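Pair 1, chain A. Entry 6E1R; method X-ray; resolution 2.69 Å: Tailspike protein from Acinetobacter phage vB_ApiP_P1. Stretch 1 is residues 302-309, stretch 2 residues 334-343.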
# COMPACT_ATOMS: atom_id res chain seq x y z
N MSE A 302 1.40 -9.72 0.55
CA MSE A 302 1.13 -8.55 1.38
C MSE A 302 -0.35 -8.31 1.62
O MSE A 302 -1.18 -8.50 0.73
CB MSE A 302 1.74 -7.30 0.74
CG MSE A 302 3.24 -7.39 0.52
SE MSE A 302 3.94 -5.76 -0.26
CE MSE A 302 2.73 -5.60 -1.78
N PHE A 303 -0.68 -7.89 2.84
CA PHE A 303 -2.03 -7.49 3.23
C PHE A 303 -1.98 -6.01 3.59
O PHE A 303 -1.46 -5.65 4.65
CB PHE A 303 -2.55 -8.33 4.40
CG PHE A 303 -2.65 -9.79 4.10
CD1 PHE A 303 -1.56 -10.63 4.28
CD2 PHE A 303 -3.84 -10.34 3.64
CE1 PHE A 303 -1.65 -11.98 4.01
CE2 PHE A 303 -3.94 -11.69 3.36
CZ PHE A 303 -2.84 -12.51 3.55
N VAL A 304 -2.51 -5.17 2.72
CA VAL A 304 -2.49 -3.72 2.91
C VAL A 304 -3.88 -3.32 3.38
O VAL A 304 -4.80 -3.09 2.59
CB VAL A 304 -2.07 -2.98 1.64
CG1 VAL A 304 -2.00 -1.48 1.90
CG2 VAL A 304 -0.73 -3.50 1.14
N GLY A 305 -4.05 -3.26 4.70
CA GLY A 305 -5.34 -2.94 5.29
C GLY A 305 -6.32 -4.09 5.23
O GLY A 305 -6.17 -4.99 4.39
N GLY A 306 -7.31 -4.11 6.13
CA GLY A 306 -8.36 -5.10 6.08
C GLY A 306 -8.55 -5.79 7.41
O GLY A 306 -8.06 -5.32 8.45
N TYR A 307 -9.25 -6.92 7.38
CA TYR A 307 -9.59 -7.68 8.57
C TYR A 307 -9.20 -9.14 8.39
O TYR A 307 -9.41 -9.72 7.33
CB TYR A 307 -11.09 -7.61 8.90
CG TYR A 307 -11.59 -6.23 9.27
CD1 TYR A 307 -11.82 -5.27 8.29
CD2 TYR A 307 -11.87 -5.90 10.59
CE1 TYR A 307 -12.29 -4.02 8.62
CE2 TYR A 307 -12.34 -4.65 10.93
CZ TYR A 307 -12.55 -3.72 9.94
OH TYR A 307 -13.02 -2.47 10.27
N ILE A 308 -8.63 -9.72 9.45
CA ILE A 308 -8.47 -11.17 9.56
C ILE A 308 -8.88 -11.54 10.97
O ILE A 308 -8.07 -11.47 11.90
CB ILE A 308 -7.03 -11.62 9.25
CG1 ILE A 308 -6.58 -11.13 7.87
CG2 ILE A 308 -6.92 -13.13 9.32
CD1 ILE A 308 -5.17 -11.53 7.51
N GLU A 309 -10.14 -11.92 11.15
CA GLU A 309 -10.68 -12.10 12.49
C GLU A 309 -11.72 -13.21 12.49
O GLU A 309 -12.06 -13.76 11.44
CB GLU A 309 -11.28 -10.79 13.02
CG GLU A 309 -12.39 -10.21 12.16
CD GLU A 309 -12.98 -8.95 12.76
OE1 GLU A 309 -12.39 -8.40 13.71
OE2 GLU A 309 -14.05 -8.50 12.28
N PHE A 334 1.82 -7.86 7.06
CA PHE A 334 0.48 -7.52 7.54
C PHE A 334 0.51 -6.03 7.88
O PHE A 334 0.85 -5.64 9.00
CB PHE A 334 0.09 -8.37 8.74
CG PHE A 334 -0.01 -9.84 8.43
CD1 PHE A 334 -1.19 -10.37 7.93
CD2 PHE A 334 1.06 -10.68 8.64
CE1 PHE A 334 -1.29 -11.72 7.65
CE2 PHE A 334 0.97 -12.03 8.36
CZ PHE A 334 -0.21 -12.55 7.87
N GLN A 335 0.16 -5.20 6.91
CA GLN A 335 0.25 -3.74 7.04
C GLN A 335 -1.10 -3.21 7.48
O GLN A 335 -2.03 -3.07 6.68
CB GLN A 335 0.70 -3.11 5.73
CG GLN A 335 0.82 -1.60 5.78
CD GLN A 335 1.46 -1.02 4.53
OE1 GLN A 335 2.14 -1.72 3.78
NE2 GLN A 335 1.23 0.27 4.30
N GLY A 336 -1.22 -2.91 8.78
CA GLY A 336 -2.42 -2.30 9.32
C GLY A 336 -3.65 -3.18 9.24
O GLY A 336 -4.69 -2.75 8.72
N ILE A 337 -3.55 -4.40 9.75
CA ILE A 337 -4.64 -5.37 9.68
C ILE A 337 -5.33 -5.44 11.03
O ILE A 337 -4.66 -5.51 12.07
CB ILE A 337 -4.12 -6.76 9.26
CG1 ILE A 337 -3.23 -6.64 8.03
CG2 ILE A 337 -5.28 -7.70 8.99
CD1 ILE A 337 -3.91 -6.01 6.84
N HIS A 338 -6.66 -5.41 11.02
CA HIS A 338 -7.44 -5.59 12.24
C HIS A 338 -7.59 -7.08 12.48
O HIS A 338 -8.26 -7.78 11.70
CB HIS A 338 -8.79 -4.90 12.12
CG HIS A 338 -9.57 -4.87 13.40
ND1 HIS A 338 -9.55 -3.79 14.26
CD2 HIS A 338 -10.39 -5.79 13.97
CE1 HIS A 338 -10.33 -4.05 15.30
NE2 HIS A 338 -10.84 -5.25 15.15
N MSE A 339 -6.98 -7.59 13.55
CA MSE A 339 -6.94 -9.03 13.79
C MSE A 339 -7.48 -9.43 15.16
O MSE A 339 -6.70 -9.71 16.08
CB MSE A 339 -5.52 -9.55 13.62
CG MSE A 339 -4.96 -9.35 12.22
SE MSE A 339 -3.10 -9.90 12.06
CE MSE A 339 -3.30 -11.30 10.72
N ASN A 340 -8.80 -9.47 15.29
CA ASN A 340 -9.46 -9.92 16.51
C ASN A 340 -9.65 -11.43 16.43
O ASN A 340 -10.61 -11.91 15.82
CB ASN A 340 -10.80 -9.20 16.69
CG ASN A 340 -11.44 -9.48 18.02
OD1 ASN A 340 -10.81 -10.02 18.93
ND2 ASN A 340 -12.71 -9.12 18.16
N ARG A 341 -8.73 -12.18 17.05
CA ARG A 341 -8.73 -13.64 16.97
C ARG A 341 -8.63 -14.13 15.54
O ARG A 341 -9.59 -14.70 15.00
CB ARG A 341 -9.97 -14.24 17.65
CG ARG A 341 -10.14 -13.89 19.11
CD ARG A 341 -11.47 -14.42 19.63
NE ARG A 341 -11.33 -15.01 20.97
CZ ARG A 341 -11.51 -14.36 22.11
NH1 ARG A 341 -11.81 -13.07 22.12
NH2 ARG A 341 -11.36 -15.01 23.26
N PRO A 342 -7.49 -13.93 14.88
CA PRO A 342 -7.37 -14.34 13.47
C PRO A 342 -7.25 -15.84 13.27
O PRO A 342 -7.56 -16.32 12.18
CB PRO A 342 -6.11 -13.61 13.00
CG PRO A 342 -5.28 -13.49 14.23
CD PRO A 342 -6.25 -13.30 15.37
N CYS A 343 -6.81 -16.58 14.28
CA CYS A 343 -6.61 -18.02 14.16
C CYS A 343 -6.48 -18.61 15.56
O CYS A 343 -6.71 -17.92 16.56
CB CYS A 343 -5.38 -18.33 13.30
SG CYS A 343 -3.88 -17.51 13.87

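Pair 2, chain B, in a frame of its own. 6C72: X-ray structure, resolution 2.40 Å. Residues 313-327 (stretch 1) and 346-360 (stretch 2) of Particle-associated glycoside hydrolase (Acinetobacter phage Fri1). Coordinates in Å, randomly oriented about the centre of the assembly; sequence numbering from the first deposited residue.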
# COMPACT_ATOMS: atom_id res chain seq x y z
N TYR B 313 -7.49 11.40 -10.53
CA TYR B 313 -6.23 10.97 -9.93
C TYR B 313 -6.54 10.19 -8.66
O TYR B 313 -7.66 10.25 -8.14
CB TYR B 313 -5.31 12.17 -9.66
CG TYR B 313 -5.92 13.30 -8.87
CD1 TYR B 313 -6.73 14.25 -9.49
CD2 TYR B 313 -5.69 13.43 -7.50
CE1 TYR B 313 -7.30 15.28 -8.77
CE2 TYR B 313 -6.26 14.46 -6.77
CZ TYR B 313 -7.06 15.39 -7.42
OH TYR B 313 -7.64 16.42 -6.70
N ASN B 314 -5.55 9.44 -8.19
CA ASN B 314 -5.66 8.61 -6.98
C ASN B 314 -6.74 7.54 -7.15
O ASN B 314 -7.80 7.57 -6.53
CB ASN B 314 -5.94 9.49 -5.74
CG ASN B 314 -4.91 10.63 -5.55
OD1 ASN B 314 -3.83 10.60 -6.15
ND2 ASN B 314 -5.22 11.59 -4.68
N VAL B 315 -6.44 6.58 -8.02
CA VAL B 315 -7.35 5.47 -8.31
C VAL B 315 -6.62 4.17 -8.06
O VAL B 315 -5.49 3.99 -8.53
CB VAL B 315 -7.87 5.52 -9.76
CG1 VAL B 315 -8.85 4.38 -10.01
CG2 VAL B 315 -8.52 6.89 -10.04
N THR B 316 -7.25 3.27 -7.31
CA THR B 316 -6.64 1.99 -7.00
C THR B 316 -7.59 0.87 -7.41
O THR B 316 -8.74 0.82 -6.94
CB THR B 316 -6.29 1.90 -5.52
OG1 THR B 316 -5.44 3.00 -5.17
CG2 THR B 316 -5.54 0.61 -5.22
N LEU B 317 -7.10 -0.03 -8.24
CA LEU B 317 -7.84 -1.21 -8.68
C LEU B 317 -7.12 -2.45 -8.13
O LEU B 317 -6.02 -2.79 -8.57
CB LEU B 317 -7.93 -1.22 -10.20
CG LEU B 317 -8.56 0.07 -10.73
CD1 LEU B 317 -7.56 0.95 -11.49
CD2 LEU B 317 -9.81 -0.21 -11.56
N ILE B 318 -7.75 -3.12 -7.16
CA ILE B 318 -7.17 -4.25 -6.45
C ILE B 318 -7.97 -5.49 -6.80
O ILE B 318 -9.20 -5.52 -6.62
CB ILE B 318 -7.18 -4.04 -4.93
CG1 ILE B 318 -6.76 -2.61 -4.57
CG2 ILE B 318 -6.31 -5.06 -4.23
CD1 ILE B 318 -7.15 -2.19 -3.14
N ASN B 319 -7.28 -6.52 -7.29
CA ASN B 319 -7.90 -7.83 -7.55
C ASN B 319 -9.13 -7.68 -8.44
O ASN B 319 -10.19 -8.27 -8.19
CB ASN B 319 -8.24 -8.53 -6.22
CG ASN B 319 -8.70 -9.96 -6.42
OD1 ASN B 319 -8.37 -10.59 -7.43
ND2 ASN B 319 -9.45 -10.47 -5.47
N CYS B 320 -9.01 -6.88 -9.49
CA CYS B 320 -10.08 -6.67 -10.45
C CYS B 320 -9.78 -7.44 -11.72
O CYS B 320 -8.64 -7.83 -11.98
CB CYS B 320 -10.24 -5.17 -10.76
SG CYS B 320 -10.84 -4.20 -9.35
N VAL B 321 -10.83 -7.68 -12.50
CA VAL B 321 -10.72 -8.36 -13.79
C VAL B 321 -11.16 -7.39 -14.88
O VAL B 321 -12.22 -6.77 -14.78
CB VAL B 321 -11.57 -9.64 -13.84
CG1 VAL B 321 -11.56 -10.23 -15.27
CG2 VAL B 321 -11.08 -10.67 -12.83
N PHE B 322 -10.32 -7.24 -15.90
CA PHE B 322 -10.66 -6.54 -17.12
C PHE B 322 -10.68 -7.57 -18.23
O PHE B 322 -9.67 -8.22 -18.49
CB PHE B 322 -9.65 -5.44 -17.43
CG PHE B 322 -9.43 -4.49 -16.28
CD1 PHE B 322 -10.27 -3.39 -16.11
CD2 PHE B 322 -8.38 -4.69 -15.40
CE1 PHE B 322 -10.07 -2.52 -15.05
CE2 PHE B 322 -8.17 -3.81 -14.34
CZ PHE B 322 -9.02 -2.72 -14.16
N ASN B 323 -11.83 -7.73 -18.88
CA ASN B 323 -12.02 -8.84 -19.81
C ASN B 323 -12.81 -8.36 -21.02
O ASN B 323 -13.89 -7.78 -20.86
CB ASN B 323 -12.74 -10.00 -19.10
CG ASN B 323 -12.73 -11.27 -19.91
OD1 ASN B 323 -12.16 -11.32 -21.00
ND2 ASN B 323 -13.35 -12.32 -19.38
N ALA B 324 -12.30 -8.63 -22.21
CA ALA B 324 -12.99 -8.19 -23.41
C ALA B 324 -12.80 -9.22 -24.51
O ALA B 324 -11.73 -9.83 -24.63
CB ALA B 324 -12.49 -6.81 -23.88
N LEU B 325 -13.85 -9.43 -25.28
CA LEU B 325 -13.77 -10.18 -26.53
C LEU B 325 -13.79 -9.19 -27.68
O LEU B 325 -14.29 -8.07 -27.56
CB LEU B 325 -14.92 -11.18 -26.66
CG LEU B 325 -15.08 -12.21 -25.54
CD1 LEU B 325 -16.40 -13.00 -25.69
CD2 LEU B 325 -13.88 -13.13 -25.47
N ALA B 326 -13.21 -9.61 -28.80
CA ALA B 326 -13.16 -8.74 -29.97
C ALA B 326 -14.57 -8.32 -30.36
O ALA B 326 -15.52 -9.11 -30.27
CB ALA B 326 -12.46 -9.45 -31.13
N SER B 327 -14.72 -7.06 -30.75
CA SER B 327 -16.00 -6.53 -31.19
C SER B 327 -15.79 -5.51 -32.30
O SER B 327 -14.79 -4.78 -32.29
CB SER B 327 -16.77 -5.91 -30.03
OG SER B 327 -18.06 -5.53 -30.44
N PRO B 346 -1.38 10.71 -12.48
CA PRO B 346 -2.74 10.23 -12.19
C PRO B 346 -2.78 9.31 -10.97
O PRO B 346 -3.88 9.07 -10.45
CB PRO B 346 -3.13 9.50 -13.47
CG PRO B 346 -1.80 8.96 -13.98
CD PRO B 346 -0.76 10.00 -13.61
N ASN B 347 -1.63 8.83 -10.51
CA ASN B 347 -1.54 7.98 -9.32
C ASN B 347 -2.57 6.86 -9.39
O ASN B 347 -3.41 6.67 -8.50
CB ASN B 347 -1.70 8.82 -8.06
CG ASN B 347 -1.37 8.06 -6.80
OD1 ASN B 347 -0.64 7.05 -6.83
ND2 ASN B 347 -1.91 8.52 -5.68
N VAL B 348 -2.54 6.16 -10.52
CA VAL B 348 -3.41 5.03 -10.83
C VAL B 348 -2.61 3.75 -10.64
O VAL B 348 -1.53 3.59 -11.22
CB VAL B 348 -3.91 5.13 -12.27
CG1 VAL B 348 -4.69 3.88 -12.65
CG2 VAL B 348 -4.72 6.40 -12.46
N LYS B 349 -3.13 2.83 -9.85
CA LYS B 349 -2.41 1.61 -9.53
C LYS B 349 -3.24 0.41 -9.94
O LYS B 349 -4.42 0.32 -9.59
CB LYS B 349 -2.09 1.53 -8.04
CG LYS B 349 -1.26 2.67 -7.51
CD LYS B 349 -1.04 2.44 -6.04
CE LYS B 349 -0.08 3.44 -5.43
NZ LYS B 349 -0.83 4.61 -4.94
N PHE B 350 -2.61 -0.52 -10.66
CA PHE B 350 -3.21 -1.81 -10.99
C PHE B 350 -2.50 -2.86 -10.15
O PHE B 350 -1.32 -3.15 -10.39
CB PHE B 350 -3.11 -2.11 -12.48
CG PHE B 350 -3.87 -1.13 -13.35
CD1 PHE B 350 -5.23 -1.29 -13.60
CD2 PHE B 350 -3.21 -0.07 -13.95
CE1 PHE B 350 -5.93 -0.41 -14.41
CE2 PHE B 350 -3.92 0.82 -14.76
CZ PHE B 350 -5.28 0.64 -14.99
N LEU B 351 -3.22 -3.41 -9.17
CA LEU B 351 -2.69 -4.36 -8.20
C LEU B 351 -3.51 -5.64 -8.26
O LEU B 351 -4.74 -5.60 -8.20
CB LEU B 351 -2.74 -3.78 -6.78
CG LEU B 351 -2.17 -2.38 -6.55
CD1 LEU B 351 -2.42 -1.94 -5.13
CD2 LEU B 351 -0.68 -2.37 -6.86
N ASN B 352 -2.82 -6.78 -8.39
CA ASN B 352 -3.44 -8.11 -8.35
C ASN B 352 -4.55 -8.26 -9.39
O ASN B 352 -5.48 -9.04 -9.20
CB ASN B 352 -3.98 -8.44 -6.96
CG ASN B 352 -2.95 -8.26 -5.85
OD1 ASN B 352 -1.76 -8.09 -6.10
ND2 ASN B 352 -3.40 -8.35 -4.60
N CYS B 353 -4.47 -7.52 -10.49
CA CYS B 353 -5.52 -7.53 -11.49
C CYS B 353 -5.22 -8.53 -12.60
O CYS B 353 -4.07 -8.92 -12.82
CB CYS B 353 -5.72 -6.14 -12.09
SG CYS B 353 -6.36 -4.89 -10.94
N ARG B 354 -6.27 -8.89 -13.34
CA ARG B 354 -6.17 -9.82 -14.45
C ARG B 354 -6.77 -9.19 -15.69
O ARG B 354 -7.92 -8.71 -15.66
CB ARG B 354 -6.84 -11.15 -14.11
CG ARG B 354 -5.99 -11.92 -13.14
CD ARG B 354 -6.66 -13.11 -12.51
NE ARG B 354 -7.90 -12.80 -11.80
CZ ARG B 354 -7.99 -12.05 -10.70
NH1 ARG B 354 -6.89 -11.47 -10.20
NH2 ARG B 354 -9.17 -11.87 -10.12
N PHE B 355 -5.98 -9.12 -16.74
CA PHE B 355 -6.41 -8.63 -18.04
C PHE B 355 -6.61 -9.85 -18.92
O PHE B 355 -5.65 -10.55 -19.28
CB PHE B 355 -5.38 -7.66 -18.62
CG PHE B 355 -5.22 -6.39 -17.81
CD1 PHE B 355 -4.53 -6.39 -16.61
CD2 PHE B 355 -5.76 -5.19 -18.26
CE1 PHE B 355 -4.38 -5.21 -15.88
CE2 PHE B 355 -5.62 -4.02 -17.53
CZ PHE B 355 -4.92 -4.03 -16.34
N LYS B 356 -7.87 -10.13 -19.25
CA LYS B 356 -8.24 -11.36 -19.93
C LYS B 356 -8.75 -11.05 -21.33
O LYS B 356 -9.22 -9.94 -21.62
CB LYS B 356 -9.32 -12.12 -19.15
CG LYS B 356 -8.86 -12.64 -17.81
CD LYS B 356 -10.01 -13.29 -17.06
CE LYS B 356 -9.57 -13.82 -15.72
NZ LYS B 356 -10.72 -14.28 -14.92
N GLY B 357 -8.68 -12.05 -22.20
CA GLY B 357 -9.16 -11.89 -23.55
C GLY B 357 -8.36 -10.88 -24.32
O GLY B 357 -7.15 -11.07 -24.52
N LYS B 358 -8.99 -9.79 -24.74
CA LYS B 358 -8.28 -8.76 -25.48
C LYS B 358 -7.82 -7.60 -24.60
O LYS B 358 -7.12 -6.71 -25.09
CB LYS B 358 -9.16 -8.22 -26.59
CG LYS B 358 -9.61 -9.24 -27.60
CD LYS B 358 -8.47 -9.63 -28.49
CE LYS B 358 -8.94 -10.61 -29.55
NZ LYS B 358 -7.86 -10.90 -30.53
N ALA B 359 -8.13 -7.62 -23.30
CA ALA B 359 -7.91 -6.43 -22.47
C ALA B 359 -6.43 -6.09 -22.37
O ALA B 359 -5.58 -6.97 -22.24
CB ALA B 359 -8.48 -6.65 -21.08
N THR B 360 -6.12 -4.79 -22.42
CA THR B 360 -4.76 -4.27 -22.39
C THR B 360 -4.79 -2.82 -21.90
O THR B 360 -5.81 -2.14 -22.00
CB THR B 360 -4.10 -4.38 -23.77
OG1 THR B 360 -2.75 -3.91 -23.70
CG2 THR B 360 -4.88 -3.57 -24.81
O HOH W 1 -3.53 5.09 -6.10

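Pair 1 and pair 2 share a parallel strand arrangement in which both chains turn a corner at matched positions. Fourteen central residues superpose with an RMSD of 0.7 Å. The two stretches bury 709 Å² in pair 1 and 1205 Å² in pair 2, where they are also longer.

Four backbone hydrogen bonds recur. Before the corner, Q335(A) N donates to F303(A) O (2.8 Å), and G305(A) N to Q335(A) O (2.8 Å). The matching bonds are L351(B) N to L317(B) O (2.9 Å) and N319(B) N to L351(B) O (2.9 Å). After it, H338(A) N bonds G306(A) O (2.9 Å) and I308(A) N bonds H338(A) O (3.0 Å). In pair 2, R354(B) N bonds C320(B) O (2.9 Å) and F322(B) N bonds R354(B) O (2.8 Å).

The corner residues all have positive phi. Pair 1 uses glycine, G305(A) and G336(A). Pair 2 uses asparagine, N319(B) and N352(B). N319(B) adds a side-chain link: its OD1 accepts from R354(B) NH2 at 3.1 Å. G305(A) has no side chain to make such a link with H338(A), which matches R354(B).

F303(A) matches L317(B), and F334(A) matches F350(B). The two rings of pair 1 are nearly parallel but slid apart, touching at F303(A) CD1 and F334(A) CE1, 3.6 Å. In pair 2 a leucine reaches the phenylalanine instead: L317(B) CD1 lies 3.6 Å from F350(B) CE1.

I337(A) matches C353(B). I337(A) CD1 is 3.6 Å from F303(A) CB, and I337(A) CG2 is 3.8 Å from I308(A) CG1. C353(B) SG lies 4.1 Å from L317(B) CB and 4.0 Å from F322(B) CE2. C353(B) SG also accepts a weak hydrogen bond from C320(B) N at 3.6 Å.

I308(A) matches F322(B), and M339(A) matches F355(B). I308(A) CD1 meets F334(A) CE1 at 3.9 Å and the selenomethionine M339(A) CE at 3.7 Å. The larger F322(B) keeps both neighbours. The F322(B) ring forms an offset stack with the F355(B) ring, and F322(B) CZ is 3.9 Å from F350(B) CE1. Stacking thus replaces the aliphatic contact with selenomethionine.

P342(A) and A359(B) occupy a further matched position. P342(A) CB is 3.8 Å from I308(A) CG2; A359(B) CB is 4.0 Å from F322(B) CB. Both pack a small apolar group against the same inward residue.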